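Local structure of pyridoxal phosphate homeostasis protein (Bifidobacterium adolescentis ATCC 15703, 3CPG) at residues A[186-191]-A[229-234]. The protein probably binds pyridoxal 5'-phosphate and takes part in the homeostasis of this cofactor. Sequence-based numbering, arbitrary orientation.
Sequences IAQKIG and LASGEP
Gln188 lies against the carboxylate of Glu233, and its side chain meets Glu233 OE1 along its whole length. CB starts 3.2 Å from Glu233 OE1. With CG anti to the carbonyl carbon (chi1 -60°) and CD extended beyond it, the chain runs outward past that same oxygen, CG touching it as well. Gln188 CD then comes within 3.0 Å of Glu233 OE1, which sits over the flat amide rather than at its edge. At the tip, Gln188 NE2 is 2.9 Å from Glu233 OE1. The oxygen stands above the amide plane, so the N-H groups are poorly directed at it and the pair is not a hydrogen bond. Amide and carboxylate are only 17° from parallel, an unusually tight placing of two flat polar groups that is doubtful in detail; NE2 also touches Ser231 CB. The carboxylate is brought there by a chain bent at chi2 (-142°). At its base, Glu233 N donates to Ser231 OG (3.3 Å), closing an ST turn; the same hydroxyl is hydrogen-bonded to Ile228 O. Gly232, with positive phi, is where the chain leaves the helix.

Nearer the end of helix 183-191, one water donates to both Gln188 O (2.6 Å) and Pro234 O (2.8 Å), linking the backbones. Beside it, Gly191 CA makes a C-H...O contact with Pro234 O.

The contact is a surface one, between the C-terminal end of helix 183-191 and the turn after helix 211-231, two outer helices of the TIM barrel. Ile186, Ala187 and Ile190 face inward: all three pack on strand 161-166, Ala187 and Ile190 also reach strand 196-202, and Ile186 and Ile190 helix 144-157. The Gln188-Glu233 pair lies toward the N-terminal side of the strands, away from the predicted cofactor lysine, Lys57.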
ATOM      1  N   ILE A 186      13.090  14.877  -1.731  1.00  9.92           N
ATOM      2  CA  ILE A 186      12.187  14.370  -2.761  1.00  9.35           C
ATOM      3  C   ILE A 186      10.730  14.562  -2.354  1.00 10.13           C
ATOM      4  O   ILE A 186       9.895  14.951  -3.171  1.00 10.13           O
ATOM      5  CB  ILE A 186      12.441  12.874  -3.023  1.00  8.59           C
ATOM      6  CG1 ILE A 186      13.844  12.690  -3.609  1.00  9.10           C
ATOM      7  CG2 ILE A 186      11.376  12.316  -3.955  1.00 10.08           C
ATOM      8  CD1 ILE A 186      14.308  11.246  -3.690  1.00  9.33           C
ATOM      9  N   ALA A 187      10.433  14.286  -1.091  1.00  9.85           N
ATOM     10  CA  ALA A 187       9.079  14.427  -0.570  1.00 11.82           C
ATOM     11  C   ALA A 187       8.582  15.860  -0.706  1.00 12.41           C
ATOM     12  O   ALA A 187       7.449  16.103  -1.119  1.00 12.92           O
ATOM     13  CB  ALA A 187       9.043  14.003   0.895  1.00 10.55           C
ATOM     14  N   GLN A 188       9.436  16.811  -0.350  1.00 13.50           N
ATOM     15  CA  GLN A 188       9.067  18.212  -0.427  1.00 16.35           C
ATOM     16  C   GLN A 188       8.793  18.639  -1.865  1.00 15.99           C
ATOM     17  O   GLN A 188       7.863  19.401  -2.120  1.00 16.01           O
ATOM     18  CB  GLN A 188      10.164  19.060   0.218  1.00 19.13           C
ATOM     19  CG  GLN A 188      10.368  18.681   1.686  1.00 24.05           C
ATOM     20  CD  GLN A 188      11.472  19.460   2.367  1.00 26.88           C
ATOM     21  OE1 GLN A 188      12.595  19.530   1.869  1.00 28.03           O
ATOM     22  NE2 GLN A 188      11.161  20.037   3.525  1.00 27.91           N
ATOM     23  N   LYS A 189       9.586  18.135  -2.805  1.00 14.98           N
ATOM     24  CA  LYS A 189       9.376  18.469  -4.212  1.00 14.85           C
ATOM     25  C   LYS A 189       8.044  17.881  -4.674  1.00 13.49           C
ATOM     26  O   LYS A 189       7.276  18.538  -5.377  1.00 12.93           O
ATOM     27  CB  LYS A 189      10.513  17.916  -5.078  1.00 16.04           C
ATOM     28  CG  LYS A 189      10.288  18.105  -6.577  1.00 21.15           C
ATOM     29  CD  LYS A 189      10.092  19.574  -6.932  1.00 23.69           C
ATOM     30  CE  LYS A 189       9.672  19.749  -8.385  1.00 27.05           C
ATOM     31  NZ  LYS A 189      10.690  19.234  -9.339  1.00 29.15           N
ATOM     32  N   ILE A 190       7.777  16.638  -4.278  1.00 12.24           N
ATOM     33  CA  ILE A 190       6.525  15.979  -4.643  1.00 12.84           C
ATOM     34  C   ILE A 190       5.345  16.789  -4.108  1.00 13.38           C
ATOM     35  O   ILE A 190       4.309  16.908  -4.762  1.00 12.68           O
ATOM     36  CB  ILE A 190       6.462  14.540  -4.067  1.00 12.10           C
ATOM     37  CG1 ILE A 190       7.505  13.661  -4.760  1.00 13.63           C
ATOM     38  CG2 ILE A 190       5.058  13.962  -4.244  1.00 14.22           C
ATOM     39  CD1 ILE A 190       7.601  12.248  -4.210  1.00 13.09           C
ATOM     40  N   GLY A 191       5.515  17.356  -2.917  1.00 13.12           N
ATOM     41  CA  GLY A 191       4.454  18.147  -2.320  1.00 13.51           C
ATOM     42  C   GLY A 191       4.054  19.365  -3.135  1.00 14.46           C
ATOM     43  O   GLY A 191       2.950  19.885  -2.973  1.00 15.08           O
ATOM     44  N   LEU A 229       6.503  15.798   7.934  1.00  6.62           N
ATOM     45  CA  LEU A 229       5.315  16.417   8.512  1.00  7.64           C
ATOM     46  C   LEU A 229       5.690  17.691   9.256  1.00  9.44           C
ATOM     47  O   LEU A 229       4.980  18.697   9.202  1.00  9.62           O
ATOM     48  CB  LEU A 229       4.630  15.455   9.482  1.00  9.40           C
ATOM     49  CG  LEU A 229       3.740  14.367   8.888  1.00 11.70           C
ATOM     50  CD1 LEU A 229       3.158  13.526  10.009  1.00 12.57           C
ATOM     51  CD2 LEU A 229       2.622  15.010   8.077  1.00 12.12           C
ATOM     52  N   ALA A 230       6.819  17.644   9.951  1.00  8.06           N
ATOM     53  CA  ALA A 230       7.278  18.790  10.722  1.00  8.73           C
ATOM     54  C   ALA A 230       7.709  19.972   9.860  1.00  9.16           C
ATOM     55  O   ALA A 230       7.631  21.120  10.298  1.00 10.28           O
ATOM     56  CB  ALA A 230       8.425  18.370  11.636  1.00  8.05           C
ATOM     57  N   SER A 231       8.145  19.698   8.632  1.00  8.80           N
ATOM     58  CA  SER A 231       8.619  20.756   7.739  1.00  9.66           C
ATOM     59  C   SER A 231       7.566  21.813   7.437  1.00 11.23           C
ATOM     60  O   SER A 231       7.886  22.993   7.282  1.00 12.95           O
ATOM     61  CB  SER A 231       9.126  20.156   6.420  1.00  9.69           C
ATOM     62  OG  SER A 231       8.052  19.816   5.560  1.00 11.81           O
ATOM     63  N   GLY A 232       6.312  21.386   7.345  1.00 11.71           N
ATOM     64  CA  GLY A 232       5.241  22.322   7.062  1.00 13.41           C
ATOM     65  C   GLY A 232       5.325  22.923   5.671  1.00 15.02           C
ATOM     66  O   GLY A 232       4.714  23.957   5.400  1.00 15.36           O
ATOM     67  N   GLU A 233       6.080  22.283   4.784  1.00 14.27           N
ATOM     68  CA  GLU A 233       6.212  22.780   3.421  1.00 15.54           C
ATOM     69  C   GLU A 233       4.950  22.437   2.635  1.00 14.13           C
ATOM     70  O   GLU A 233       4.213  21.525   3.001  1.00 12.35           O
ATOM     71  CB  GLU A 233       7.443  22.172   2.749  1.00 18.93           C
ATOM     72  CG  GLU A 233       8.720  22.339   3.555  1.00 23.57           C
ATOM     73  CD  GLU A 233       9.930  22.630   2.693  1.00 27.22           C
ATOM     74  OE1 GLU A 233      10.096  21.970   1.646  1.00 29.12           O
ATOM     75  OE2 GLU A 233      10.726  23.517   3.071  1.00 31.05           O
ATOM     76  N   PRO A 234       4.682  23.172   1.545  1.00 13.38           N
ATOM     77  CA  PRO A 234       3.500  22.945   0.710  1.00 13.09           C
ATOM     78  C   PRO A 234       3.267  21.488   0.321  1.00 11.56           C
ATOM     79  O   PRO A 234       4.176  20.806  -0.152  1.00 11.58           O
ATOM     80  CB  PRO A 234       3.768  23.830  -0.505  1.00 13.34           C
ATOM     81  CG  PRO A 234       4.510  24.982   0.094  1.00 15.47           C
ATOM     82  CD  PRO A 234       5.487  24.289   1.016  1.00 14.92           C
TER
HETATM   83  O   HOH W   1       7.008  21.037  -0.318  1.00 17.89           O